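Local coordinates for protein methylmalonate-semialdehyde dehydrogenase (Oceanimonas doudoroffii, PDB 4ZZ7) that probably catalyses the NAD-dependent, coenzyme A-acylating oxidation of methylmalonate semialdehyde, as a member of the aldehyde dehydrogenase family, at residues A[17-22]-A[36-41]; A[43-48]-A[202-207]; A[47-52]-A[217-222]; A[90-95]-A[180-185]; A[213-218]-A[237-242]. All blocks are in the same frame, centred on the assembly; numbering follows the deposited sequence.

All five contacts lie in the NAD-binding part of the chain, which has a Rossmann-type parallel sheet. Contact 1 joins strands 22-27 and 32-38 of a separate small sheet. It touches contact 2, about 10 Å away between centres, where helix 42-61 meets the end of edge strand 201-203. Contact 3, also about 10 Å from contact 2 between centres, is where the same helix covers the turn before strand 220-226. Contact 5 shares Asp-217 and Asp-218 of that turn and pairs helices 208-216 and 229-241. Contact 4 falls within the chain span closed by contacts 2 and 3, and its Pro-181 touches Leu-37 of contact 1. Contacts 2 and 3 tie N-terminal helix 42-61 to the cofactor-binding domain.

Contact 1: A[17-22]-A[36-41]; sequences TENTRS and QLDLAS
Ser-22 and Asp-38 form an antiparallel, non-hydrogen-bonded bridge with CA atoms 4.6 Å apart, and the bond from Leu-39 N to Arg-21 O (3.0 Å) continues the pairing. The Asp-38 carboxylate faces the preceding turn. Its CG is anti to the backbone N (chi1 -169°). Asp-38 OD2 takes Glu-18 N at 2.9 Å from above the carboxylate plane, while OD1 takes Asn-19 N at 3.0 Å on its syn side, somewhat out of the plane. A water accepts from Thr-20 N beside the same carboxylate. Glu-18 reaches Ser-41 with an extended chain. Its OE1 accepts from Ser-41 OG at 2.6 Å and, through the syn lone pair, from Ser-41 N at 2.9 Å. Thr-20 OG1 holds OE2 from above the plane. An alanine at Glu-18 would probably leave Ser-41 N and OG, Thr-20 OG1 and Thr-44 OG1 without this acceptor and weaken the tie to the next helix. Leu-39 CB sits 4.2 Å above the Arg-21 guanidinium, over its centre. That group forms salt bridges to Glu-209 and Asp-207. Ser-22 OG donates to Gln-36 OE1 at 2.6 Å, in the carbonyl plane. Strand 32-38 runs between strands 6-10 and 22-27. Ser-41 is the N-cap residue of helix 42-61, and Thr-44 of that helix also bonds Glu-18 OE1.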
# COMPACT_ATOMS: atom_id res chain seq x y z
N THR A 17 -38.97 -14.20 18.83
CA THR A 17 -39.30 -13.28 19.89
C THR A 17 -39.43 -14.00 21.21
O THR A 17 -40.12 -14.99 21.32
CB THR A 17 -40.54 -12.47 19.53
OG1 THR A 17 -40.91 -11.67 20.65
CG2 THR A 17 -41.70 -13.38 19.08
N GLU A 18 -38.73 -13.47 22.21
CA GLU A 18 -38.55 -14.14 23.48
C GLU A 18 -39.77 -14.00 24.36
O GLU A 18 -40.19 -14.98 24.98
CB GLU A 18 -37.35 -13.59 24.21
CG GLU A 18 -36.99 -14.35 25.48
CD GLU A 18 -35.92 -13.66 26.29
OE1 GLU A 18 -34.89 -13.26 25.70
OE2 GLU A 18 -36.09 -13.49 27.51
N ASN A 19 -40.30 -12.78 24.45
CA ASN A 19 -41.57 -12.49 25.14
C ASN A 19 -41.55 -12.54 26.66
O ASN A 19 -42.56 -12.90 27.28
CB ASN A 19 -42.72 -13.37 24.60
CG ASN A 19 -43.10 -13.01 23.19
OD1 ASN A 19 -43.35 -11.83 22.89
ND2 ASN A 19 -43.18 -14.02 22.32
N THR A 20 -40.43 -12.17 27.26
CA THR A 20 -40.35 -12.05 28.72
C THR A 20 -40.31 -10.60 29.18
O THR A 20 -40.59 -10.31 30.34
CB THR A 20 -39.18 -12.88 29.33
OG1 THR A 20 -37.94 -12.23 29.10
CG2 THR A 20 -39.16 -14.33 28.78
N ARG A 21 -39.99 -9.68 28.28
CA ARG A 21 -39.86 -8.26 28.64
C ARG A 21 -39.92 -7.39 27.39
O ARG A 21 -39.40 -7.77 26.35
CB ARG A 21 -38.52 -8.07 29.35
CG ARG A 21 -38.26 -6.68 29.88
CD ARG A 21 -37.22 -6.76 30.98
NE ARG A 21 -35.96 -7.36 30.52
CZ ARG A 21 -34.88 -6.67 30.13
NH1 ARG A 21 -34.87 -5.32 30.11
NH2 ARG A 21 -33.79 -7.33 29.76
N SER A 22 -40.57 -6.24 27.48
CA SER A 22 -40.63 -5.36 26.30
C SER A 22 -40.64 -3.88 26.63
O SER A 22 -40.77 -3.46 27.78
CB SER A 22 -41.86 -5.71 25.44
OG SER A 22 -42.96 -4.89 25.79
N GLN A 36 -44.08 -2.18 20.11
CA GLN A 36 -43.41 -2.82 21.26
C GLN A 36 -42.15 -3.52 20.78
O GLN A 36 -42.17 -4.29 19.82
CB GLN A 36 -44.31 -3.87 21.92
CG GLN A 36 -45.49 -3.32 22.69
CD GLN A 36 -45.06 -2.44 23.85
OE1 GLN A 36 -44.32 -2.88 24.73
NE2 GLN A 36 -45.50 -1.19 23.83
N LEU A 37 -41.05 -3.26 21.48
CA LEU A 37 -39.79 -3.91 21.15
C LEU A 37 -39.49 -4.98 22.15
O LEU A 37 -39.33 -4.71 23.33
CB LEU A 37 -38.67 -2.89 21.15
CG LEU A 37 -37.31 -3.46 20.82
CD1 LEU A 37 -37.29 -4.12 19.44
CD2 LEU A 37 -36.29 -2.34 20.95
N ASP A 38 -39.39 -6.21 21.66
CA ASP A 38 -38.96 -7.34 22.49
C ASP A 38 -37.52 -7.15 22.96
O ASP A 38 -36.66 -6.82 22.16
CB ASP A 38 -39.07 -8.64 21.72
CG ASP A 38 -38.91 -9.85 22.60
OD1 ASP A 38 -39.71 -10.00 23.55
OD2 ASP A 38 -37.99 -10.65 22.35
N LEU A 39 -37.25 -7.32 24.25
CA LEU A 39 -35.89 -7.19 24.76
C LEU A 39 -35.28 -8.56 25.02
O LEU A 39 -35.82 -9.38 25.77
CB LEU A 39 -35.85 -6.33 26.03
CG LEU A 39 -36.40 -4.91 25.87
CD1 LEU A 39 -36.19 -4.14 27.16
CD2 LEU A 39 -35.77 -4.13 24.72
N ALA A 40 -34.13 -8.80 24.40
CA ALA A 40 -33.49 -10.10 24.46
C ALA A 40 -32.67 -10.26 25.72
O ALA A 40 -32.00 -9.34 26.16
CB ALA A 40 -32.60 -10.32 23.25
N SER A 41 -32.73 -11.46 26.26
CA SER A 41 -32.10 -11.76 27.52
C SER A 41 -30.82 -12.47 27.21
O SER A 41 -30.60 -12.86 26.06
CB SER A 41 -33.03 -12.68 28.32
OG SER A 41 -33.24 -13.89 27.59
O HOH W 1 -38.11 -10.53 25.94

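Contact 2: A[43-48]-A[202-207]; sequences KTVEQA and NVVNGD
Val-204 presents both methyl groups to helix 42-61, with CG1 lying 4.0 Å from Val-45 CG2 and CG2 lying 4.3 Å from Ala-48 CB. This is helix-on-sheet packing at the border of the Rossmann-type NAD domain. Strand 201-203 is the outermost parallel strand on that side of the sheet, and Val-204 follows directly after it. The side chains of Val-45 and Val-204 cross at about a right angle. Val-45 CG2 stands anti to its own carbonyl carbon, which turns it to Val-204. The other methyl, CG1 (chi1 175°), is left for Ala-213 and Leu-214 of helix 208-216. Val-45 is therefore wedged between the strand end and the next helix. Thr-44 adds a methyl contact, CG2 to Val-204 CG2 at 4.3 Å. Its hydroxyl turns to Glu-18 instead. One turn further along the helix, Ala-48 CB meets Asn-202 CB at 4.1 Å. All five touching residues are buried, and the contact between them is almost wholly apolar. Beyond Val-204 the chain leaves the helix. Gly-206 lines the NAD pocket. Asp-207 is the N-cap residue of helix 208-216 and also forms a salt bridge with Arg-21. The amide of Asn-202 finds its main partner in the loop residue Asn-12, whose backbone N bonds to OD1. Asn-202 ND2 comes within 3.5 Å of Ala-48 O, but the angle is too poor for a hydrogen bond.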
# COMPACT_ATOMS: atom_id res chain seq x y z
N LYS A 43 -29.98 -15.42 27.49
CA LYS A 43 -30.19 -16.72 26.83
C LYS A 43 -30.44 -16.60 25.32
O LYS A 43 -30.07 -17.48 24.53
CB LYS A 43 -31.38 -17.43 27.46
CG LYS A 43 -31.67 -18.79 26.84
CD LYS A 43 -32.96 -19.39 27.36
CE LYS A 43 -33.30 -20.65 26.58
NZ LYS A 43 -34.57 -21.28 27.05
N THR A 44 -31.13 -15.52 24.94
CA THR A 44 -31.48 -15.25 23.56
C THR A 44 -30.26 -14.77 22.79
O THR A 44 -30.00 -15.23 21.70
CB THR A 44 -32.59 -14.19 23.49
OG1 THR A 44 -33.75 -14.67 24.17
CG2 THR A 44 -32.96 -13.87 22.02
N VAL A 45 -29.52 -13.83 23.37
CA VAL A 45 -28.26 -13.37 22.79
C VAL A 45 -27.37 -14.59 22.51
O VAL A 45 -26.84 -14.73 21.41
CB VAL A 45 -27.52 -12.35 23.70
CG1 VAL A 45 -26.17 -12.00 23.13
CG2 VAL A 45 -28.33 -11.08 23.86
N GLU A 46 -27.24 -15.48 23.49
CA GLU A 46 -26.39 -16.67 23.37
C GLU A 46 -26.81 -17.57 22.21
O GLU A 46 -25.96 -18.17 21.58
CB GLU A 46 -26.36 -17.46 24.68
CG GLU A 46 -25.47 -16.85 25.77
CD GLU A 46 -25.65 -17.49 27.15
OE1 GLU A 46 -25.07 -17.00 28.13
OE2 GLU A 46 -26.39 -18.49 27.28
N GLN A 47 -28.11 -17.67 21.93
CA GLN A 47 -28.58 -18.35 20.71
C GLN A 47 -28.00 -17.68 19.45
O GLN A 47 -27.56 -18.38 18.54
CB GLN A 47 -30.12 -18.37 20.61
CG GLN A 47 -30.83 -19.22 21.66
CD GLN A 47 -32.36 -19.14 21.58
OE1 GLN A 47 -32.94 -18.66 20.60
NE2 GLN A 47 -33.02 -19.62 22.62
N ALA A 48 -28.02 -16.34 19.41
CA ALA A 48 -27.50 -15.58 18.25
C ALA A 48 -25.99 -15.80 18.06
O ALA A 48 -25.52 -16.11 16.97
CB ALA A 48 -27.81 -14.09 18.40
N ASN A 202 -26.73 -11.49 12.48
CA ASN A 202 -27.77 -11.60 13.49
C ASN A 202 -28.08 -10.22 14.07
O ASN A 202 -27.18 -9.38 14.19
CB ASN A 202 -27.31 -12.54 14.59
CG ASN A 202 -27.05 -13.95 14.10
OD1 ASN A 202 -27.98 -14.68 13.84
ND2 ASN A 202 -25.79 -14.34 13.98
N VAL A 203 -29.35 -9.98 14.38
CA VAL A 203 -29.76 -8.73 15.04
C VAL A 203 -30.45 -9.13 16.33
O VAL A 203 -31.38 -9.90 16.33
CB VAL A 203 -30.71 -7.86 14.18
CG1 VAL A 203 -31.05 -6.56 14.92
CG2 VAL A 203 -30.05 -7.54 12.86
N VAL A 204 -30.00 -8.58 17.43
CA VAL A 204 -30.55 -8.98 18.71
C VAL A 204 -30.86 -7.69 19.47
O VAL A 204 -29.98 -6.94 19.86
CB VAL A 204 -29.58 -9.98 19.39
CG1 VAL A 204 -28.58 -9.30 20.31
CG2 VAL A 204 -30.34 -11.07 20.10
N ASN A 205 -32.14 -7.36 19.54
CA ASN A 205 -32.62 -6.14 20.23
C ASN A 205 -32.63 -6.25 21.74
O ASN A 205 -32.90 -7.32 22.30
CB ASN A 205 -34.01 -5.77 19.74
CG ASN A 205 -33.98 -5.11 18.41
OD1 ASN A 205 -33.45 -4.02 18.30
ND2 ASN A 205 -34.53 -5.76 17.40
N GLY A 206 -32.36 -5.14 22.41
CA GLY A 206 -32.31 -5.17 23.85
C GLY A 206 -31.73 -3.91 24.45
O GLY A 206 -31.66 -2.84 23.82
N ASP A 207 -31.33 -4.06 25.70
CA ASP A 207 -30.76 -2.99 26.49
C ASP A 207 -29.48 -3.53 27.16
O ASP A 207 -28.92 -4.55 26.73
CB ASP A 207 -31.81 -2.52 27.50
CG ASP A 207 -32.05 -3.51 28.63
OD1 ASP A 207 -31.79 -4.73 28.50
OD2 ASP A 207 -32.52 -3.05 29.68

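Contact 3: A[47-52]-A[217-222]; sequences QAISAA and DDRVKA
Ile-49 lays CG2 over one face of the Arg-219 guanidinium, 3.3 Å above the plane and offset toward the rim. CG2 is nearest to Arg-219 NE. At the edge, Arg-219 NH1 donates to Ser-50 OG at 2.7 Å, tilted 18° from the guanidinium plane. A water links the same two side chains, donating to Ser-50 OG and accepting from Arg-219 NH2. Ile-49 CD1 meets the carboxylate of Asp-217 tip to tip, 3.6 Å from OD2. It also touches Val-220 CG2 at 4.1 Å. The contact covers the type I turn, from Asp-217 to Val-220, that leads from helix 208-216 into strand 220-226 of the Rossmann-type sheet. Helix 42-61 packs against this turn. Asp-217 fixes the rotation of the guanidinium, which grips it side-on. A bend at chi3 (-70°) turns Arg-219 NE to the carboxylate. Arg-219 NE bonds OD1 at 3.0 Å, and NH2 forms a salt bridge to OD2 at 2.8 Å. Each oxygen accepts through its syn lone pair and lies near the guanidinium plane. The anti lone pair of Asp-217 OD1 takes Arg-219 N at 2.8 Å, which makes an Asx turn. Further out, Ser-50 OG is bonded to Glu-46 O one turn back, and Glu-46 also packs on Asp-217 and Arg-219.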
# COMPACT_ATOMS: atom_id res chain seq x y z
N GLN A 47 -28.11 -17.67 21.93
CA GLN A 47 -28.58 -18.35 20.71
C GLN A 47 -28.00 -17.68 19.45
O GLN A 47 -27.56 -18.38 18.54
CB GLN A 47 -30.12 -18.37 20.61
CG GLN A 47 -30.83 -19.22 21.66
CD GLN A 47 -32.36 -19.14 21.58
OE1 GLN A 47 -32.94 -18.66 20.60
NE2 GLN A 47 -33.02 -19.62 22.62
N ALA A 48 -28.02 -16.34 19.41
CA ALA A 48 -27.50 -15.58 18.25
C ALA A 48 -25.99 -15.80 18.06
O ALA A 48 -25.52 -16.11 16.97
CB ALA A 48 -27.81 -14.09 18.40
N ILE A 49 -25.24 -15.69 19.15
CA ILE A 49 -23.82 -16.02 19.16
C ILE A 49 -23.56 -17.46 18.71
O ILE A 49 -22.58 -17.71 18.00
CB ILE A 49 -23.22 -15.81 20.57
CG1 ILE A 49 -23.30 -14.33 21.00
CG2 ILE A 49 -21.76 -16.24 20.60
CD1 ILE A 49 -23.19 -14.12 22.49
N SER A 50 -24.41 -18.41 19.12
CA SER A 50 -24.28 -19.83 18.69
C SER A 50 -24.58 -20.04 17.21
O SER A 50 -23.93 -20.86 16.56
CB SER A 50 -25.21 -20.73 19.48
OG SER A 50 -24.81 -20.75 20.83
N ALA A 51 -25.56 -19.30 16.69
CA ALA A 51 -25.83 -19.26 15.25
C ALA A 51 -24.65 -18.70 14.48
O ALA A 51 -24.29 -19.23 13.41
CB ALA A 51 -27.05 -18.40 14.97
N ALA A 52 -24.06 -17.62 15.01
CA ALA A 52 -22.88 -16.99 14.42
C ALA A 52 -21.73 -17.99 14.39
O ALA A 52 -21.22 -18.33 13.33
CB ALA A 52 -22.50 -15.74 15.20
N ASP A 217 -19.52 -13.17 26.83
CA ASP A 217 -19.41 -14.44 26.10
C ASP A 217 -18.04 -14.58 25.42
O ASP A 217 -17.65 -13.77 24.61
CB ASP A 217 -20.51 -14.56 25.05
CG ASP A 217 -20.64 -15.96 24.50
OD1 ASP A 217 -19.70 -16.47 23.83
OD2 ASP A 217 -21.72 -16.55 24.71
N ASP A 218 -17.34 -15.66 25.72
CA ASP A 218 -15.98 -15.87 25.25
C ASP A 218 -15.86 -16.06 23.74
O ASP A 218 -14.78 -15.83 23.18
CB ASP A 218 -15.32 -17.04 25.99
CG ASP A 218 -15.12 -16.76 27.48
OD1 ASP A 218 -15.56 -15.68 27.96
OD2 ASP A 218 -14.54 -17.62 28.18
N ARG A 219 -16.96 -16.47 23.09
CA ARG A 219 -16.96 -16.62 21.62
C ARG A 219 -16.90 -15.27 20.84
O ARG A 219 -16.56 -15.26 19.66
CB ARG A 219 -18.16 -17.43 21.15
CG ARG A 219 -18.19 -18.84 21.68
CD ARG A 219 -19.54 -19.51 21.52
NE ARG A 219 -20.55 -18.94 22.39
CZ ARG A 219 -21.82 -19.34 22.42
NH1 ARG A 219 -22.24 -20.32 21.62
NH2 ARG A 219 -22.69 -18.75 23.23
N VAL A 220 -17.27 -14.17 21.48
CA VAL A 220 -17.25 -12.86 20.87
C VAL A 220 -15.82 -12.39 20.96
O VAL A 220 -15.32 -12.13 22.05
CB VAL A 220 -18.17 -11.84 21.58
CG1 VAL A 220 -18.09 -10.48 20.92
CG2 VAL A 220 -19.62 -12.31 21.58
N LYS A 221 -15.19 -12.25 19.80
CA LYS A 221 -13.79 -11.92 19.70
C LYS A 221 -13.49 -10.44 19.42
O LYS A 221 -12.33 -10.06 19.50
CB LYS A 221 -13.17 -12.76 18.59
CG LYS A 221 -12.50 -14.03 19.10
CD LYS A 221 -13.48 -15.14 19.37
CE LYS A 221 -13.06 -15.98 20.58
NZ LYS A 221 -11.79 -16.74 20.42
N ALA A 222 -14.49 -9.63 19.07
CA ALA A 222 -14.27 -8.20 18.85
C ALA A 222 -15.54 -7.42 19.01
O ALA A 222 -16.61 -7.88 18.61
CB ALA A 222 -13.68 -7.96 17.47
O HOH W 2 -24.73 -20.44 23.97

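Contact 4: A[90-95]-A[180-185]; sequences GEEHGK and DPSSTL
Glu-92 grips Ser-182 with both carboxylate oxygens. OE1 accepts from Ser-182 OG at 2.7 Å on its syn side, 32° out of the plane. OE2 takes Ser-182 N at 2.9 Å through its syn lone pair. Ser-182 OG lies beside its own backbone N (chi1 -65°), which lets the two donors face one carboxylate. The extended Glu-92 chain brings that carboxylate near the start of helix 182-193. Lys-35 adds a bond to Ser-182 OG. Pro-181 N has no hydrogen to share, and Pro-181 CD packs 3.5 Å from Glu-92 OE2. Nearer the backbone, Glu-92 CB and Asp-180 CB meet at 3.5 Å. His-93 and Asp-180 lie side by side, pointing the same way, with ring and carboxylate planes only 15° apart. Asp-180 OD2 sits at the ring edge, 3.4 Å from His-93 CB and 3.7 Å from CD2. Lys-95 CE lies over one ring face, toward the rim, and Lys-95 NZ forms a salt bridge to Glu-103. The join ties the end of helix 82-92 to the helix following the NAD-binding Arg-179. The side chain of Asp-180 is about 7 Å from the bound NAD. The buried Glu-92 carboxylate is probably stabilised by the two Ser-182 donors and by lying near the start of helix 182-193.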
# COMPACT_ATOMS: atom_id res chain seq x y z
N GLY A 90 -37.82 7.59 9.55
CA GLY A 90 -38.68 8.72 9.91
C GLY A 90 -39.74 8.38 10.94
O GLY A 90 -40.17 9.23 11.72
N GLU A 91 -40.16 7.13 10.98
CA GLU A 91 -41.26 6.74 11.85
C GLU A 91 -40.84 6.67 13.33
O GLU A 91 -41.68 6.88 14.22
CB GLU A 91 -41.84 5.40 11.38
CG GLU A 91 -43.15 4.99 12.03
CD GLU A 91 -43.81 3.81 11.32
OE1 GLU A 91 -44.93 3.97 10.80
OE2 GLU A 91 -43.20 2.73 11.23
N GLU A 92 -39.57 6.36 13.58
CA GLU A 92 -39.07 6.06 14.94
C GLU A 92 -38.00 7.04 15.43
O GLU A 92 -38.00 7.41 16.60
CB GLU A 92 -38.56 4.63 15.04
CG GLU A 92 -39.60 3.56 14.74
CD GLU A 92 -39.04 2.13 14.71
OE1 GLU A 92 -39.77 1.19 15.05
OE2 GLU A 92 -37.87 1.94 14.31
N HIS A 93 -37.08 7.43 14.57
CA HIS A 93 -36.16 8.53 14.84
C HIS A 93 -36.81 9.92 14.62
O HIS A 93 -36.60 10.84 15.42
CB HIS A 93 -34.95 8.40 13.93
CG HIS A 93 -33.92 9.47 14.13
ND1 HIS A 93 -34.09 10.76 13.69
CD2 HIS A 93 -32.68 9.41 14.66
CE1 HIS A 93 -33.00 11.46 13.98
NE2 HIS A 93 -32.13 10.66 14.56
N GLY A 94 -37.53 10.07 13.50
CA GLY A 94 -38.27 11.29 13.19
C GLY A 94 -37.73 12.11 12.04
O GLY A 94 -38.38 13.09 11.61
N LYS A 95 -36.57 11.71 11.52
CA LYS A 95 -35.84 12.54 10.54
C LYS A 95 -36.48 12.54 9.16
O LYS A 95 -37.07 11.54 8.74
CB LYS A 95 -34.34 12.20 10.45
CG LYS A 95 -34.00 10.80 10.01
CD LYS A 95 -32.50 10.64 9.78
CE LYS A 95 -31.70 10.55 11.07
NZ LYS A 95 -30.28 10.19 10.81
N ASP A 180 -35.18 3.14 18.01
CA ASP A 180 -35.56 3.04 16.59
C ASP A 180 -34.98 1.79 15.90
O ASP A 180 -34.05 1.88 15.09
CB ASP A 180 -35.18 4.31 15.81
CG ASP A 180 -33.71 4.72 15.98
OD1 ASP A 180 -32.90 3.96 16.57
OD2 ASP A 180 -33.39 5.83 15.48
N PRO A 181 -35.54 0.62 16.21
CA PRO A 181 -35.02 -0.66 15.75
C PRO A 181 -35.56 -1.22 14.45
O PRO A 181 -35.00 -2.18 13.93
CB PRO A 181 -35.40 -1.59 16.89
CG PRO A 181 -36.71 -1.05 17.33
CD PRO A 181 -36.59 0.43 17.24
N SER A 182 -36.65 -0.67 13.94
CA SER A 182 -37.30 -1.27 12.76
C SER A 182 -36.47 -1.11 11.47
O SER A 182 -36.32 -2.07 10.73
CB SER A 182 -38.73 -0.72 12.58
OG SER A 182 -39.59 -1.11 13.64
N SER A 183 -35.95 0.08 11.21
CA SER A 183 -35.11 0.26 10.02
C SER A 183 -33.95 -0.75 9.99
O SER A 183 -33.66 -1.38 8.97
CB SER A 183 -34.55 1.70 9.97
OG SER A 183 -34.19 2.18 11.26
N THR A 184 -33.30 -0.90 11.14
CA THR A 184 -32.11 -1.70 11.30
C THR A 184 -32.33 -3.20 11.06
O THR A 184 -31.43 -3.88 10.58
CB THR A 184 -31.58 -1.51 12.72
OG1 THR A 184 -31.63 -0.12 13.07
CG2 THR A 184 -30.16 -2.00 12.83
N LEU A 185 -33.50 -3.69 11.47
CA LEU A 185 -33.90 -5.07 11.25
C LEU A 185 -34.26 -5.22 9.80
O LEU A 185 -33.89 -6.19 9.16
CB LEU A 185 -35.11 -5.40 12.11
CG LEU A 185 -35.43 -6.89 12.24
CD1 LEU A 185 -34.35 -7.60 13.08
CD2 LEU A 185 -36.81 -7.06 12.87

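Contact 5: A[213-218]-A[237-242]; sequences ALLHDD and RTASAN
Two helices of the Rossmann-type NAD domain, 208-216 and 229-241, end side by side, with Leu-215 set against Thr-238 and Ala-239. Leu-215 CD1 lies 3.8 Å from Thr-238 CG2, the two side chains crossing at about a right angle. Leu-215 CD2 rests 4.2 Å from Ala-239 CB. Thr-238 CG2, anti to its backbone N, also meets the His-216 ring, 3.6 Å from CE1. The hydroxyl of Thr-238 turns back to Tyr-234 O in its own helix. These helices precede and follow strand 220-226 in successive crossovers of the parallel sheet, so the contact joins neighbouring helices on one side of it. The side chain of Leu-215 is about 6 Å from the bound NAD. Asn-242 follows the end of helix 229-241. Asn-242 CB lies 3.7 Å from Leu-215 O, which also accepts from Lys-244. Asn-242 OD1 comes obliquely to His-216 CD2 at 3.6 Å, with ring and amide planes 76° apart. Asn-242 ND2 folds back to Thr-238 O at 3.0 Å, which fixes the rotation of the amide. An alanine at Asn-242 would probably open a gap beside His-216 CD2 and remove the ND2 bond to Thr-238 O, leaving the backbone N-H bond of that residue. His-216 ND1 is held by Asp-212 O. Arg-237, Ser-240 and Ala-241 of the same segment pack on a neighbouring subunit.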
# COMPACT_ATOMS: atom_id res chain seq x y z
N ALA A 213 -24.20 -9.42 27.71
CA ALA A 213 -24.10 -10.82 27.26
C ALA A 213 -23.02 -10.94 26.21
O ALA A 213 -22.15 -11.81 26.30
CB ALA A 213 -25.42 -11.34 26.70
N LEU A 214 -23.06 -10.06 25.22
CA LEU A 214 -22.03 -10.00 24.18
C LEU A 214 -20.59 -9.83 24.77
O LEU A 214 -19.65 -10.61 24.44
CB LEU A 214 -22.33 -8.86 23.20
CG LEU A 214 -23.63 -8.96 22.41
CD1 LEU A 214 -23.96 -7.62 21.76
CD2 LEU A 214 -23.55 -10.06 21.36
N LEU A 215 -20.43 -8.85 25.65
CA LEU A 215 -19.13 -8.54 26.25
C LEU A 215 -18.52 -9.72 27.04
O LEU A 215 -17.30 -9.92 27.07
CB LEU A 215 -19.25 -7.31 27.14
CG LEU A 215 -19.65 -6.02 26.42
CD1 LEU A 215 -19.96 -4.92 27.41
CD2 LEU A 215 -18.58 -5.57 25.46
N HIS A 216 -19.38 -10.51 27.68
CA HIS A 216 -18.93 -11.56 28.59
C HIS A 216 -18.87 -12.96 27.97
O HIS A 216 -18.21 -13.83 28.52
CB HIS A 216 -19.80 -11.53 29.84
CG HIS A 216 -19.56 -10.32 30.70
ND1 HIS A 216 -20.10 -9.09 30.43
CD2 HIS A 216 -18.82 -10.16 31.82
CE1 HIS A 216 -19.72 -8.22 31.35
NE2 HIS A 216 -18.93 -8.85 32.21
N ASP A 217 -19.52 -13.17 26.83
CA ASP A 217 -19.41 -14.44 26.10
C ASP A 217 -18.04 -14.58 25.42
O ASP A 217 -17.65 -13.77 24.61
CB ASP A 217 -20.51 -14.56 25.05
CG ASP A 217 -20.64 -15.96 24.50
OD1 ASP A 217 -19.70 -16.47 23.83
OD2 ASP A 217 -21.72 -16.55 24.71
N ASP A 218 -17.34 -15.66 25.72
CA ASP A 218 -15.98 -15.87 25.25
C ASP A 218 -15.86 -16.06 23.74
O ASP A 218 -14.78 -15.83 23.18
CB ASP A 218 -15.32 -17.04 25.99
CG ASP A 218 -15.12 -16.76 27.48
OD1 ASP A 218 -15.56 -15.68 27.96
OD2 ASP A 218 -14.54 -17.62 28.18
N ARG A 237 -13.80 -0.56 28.55
CA ARG A 237 -13.21 -1.08 29.78
C ARG A 237 -13.57 -2.53 29.94
O ARG A 237 -12.69 -3.37 30.09
CB ARG A 237 -13.67 -0.27 30.99
CG ARG A 237 -12.87 -0.63 32.24
CD ARG A 237 -13.26 0.18 33.47
NE ARG A 237 -13.10 1.62 33.22
CZ ARG A 237 -14.10 2.49 33.08
NH1 ARG A 237 -15.40 2.13 33.19
NH2 ARG A 237 -13.79 3.76 32.86
N THR A 238 -14.86 -2.80 29.85
CA THR A 238 -15.40 -4.14 30.07
C THR A 238 -14.82 -5.14 29.08
O THR A 238 -14.31 -6.20 29.46
CB THR A 238 -16.95 -4.16 29.94
OG1 THR A 238 -17.52 -3.14 30.79
CG2 THR A 238 -17.53 -5.52 30.31
N ALA A 239 -14.91 -4.79 27.79
CA ALA A 239 -14.32 -5.61 26.73
C ALA A 239 -12.86 -5.92 27.01
O ALA A 239 -12.44 -7.06 26.92
CB ALA A 239 -14.44 -4.91 25.38
N SER A 240 -12.10 -4.88 27.38
CA SER A 240 -10.68 -5.03 27.66
C SER A 240 -10.39 -5.91 28.87
O SER A 240 -9.37 -6.60 28.92
CB SER A 240 -10.03 -3.66 27.84
OG SER A 240 -10.11 -2.91 26.62
N ALA A 241 -11.29 -5.88 29.85
CA ALA A 241 -11.23 -6.81 31.01
C ALA A 241 -11.51 -8.26 30.63
O ALA A 241 -11.05 -9.15 31.31
CB ALA A 241 -12.18 -6.38 32.12
N ASN A 242 -12.27 -8.48 29.57
CA ASN A 242 -12.57 -9.84 29.08
C ASN A 242 -11.72 -10.28 27.86
O ASN A 242 -12.17 -11.11 27.03
CB ASN A 242 -14.06 -9.98 28.78
CG ASN A 242 -14.92 -9.96 30.05
OD1 ASN A 242 -15.60 -10.94 30.37
ND2 ASN A 242 -14.90 -8.84 30.76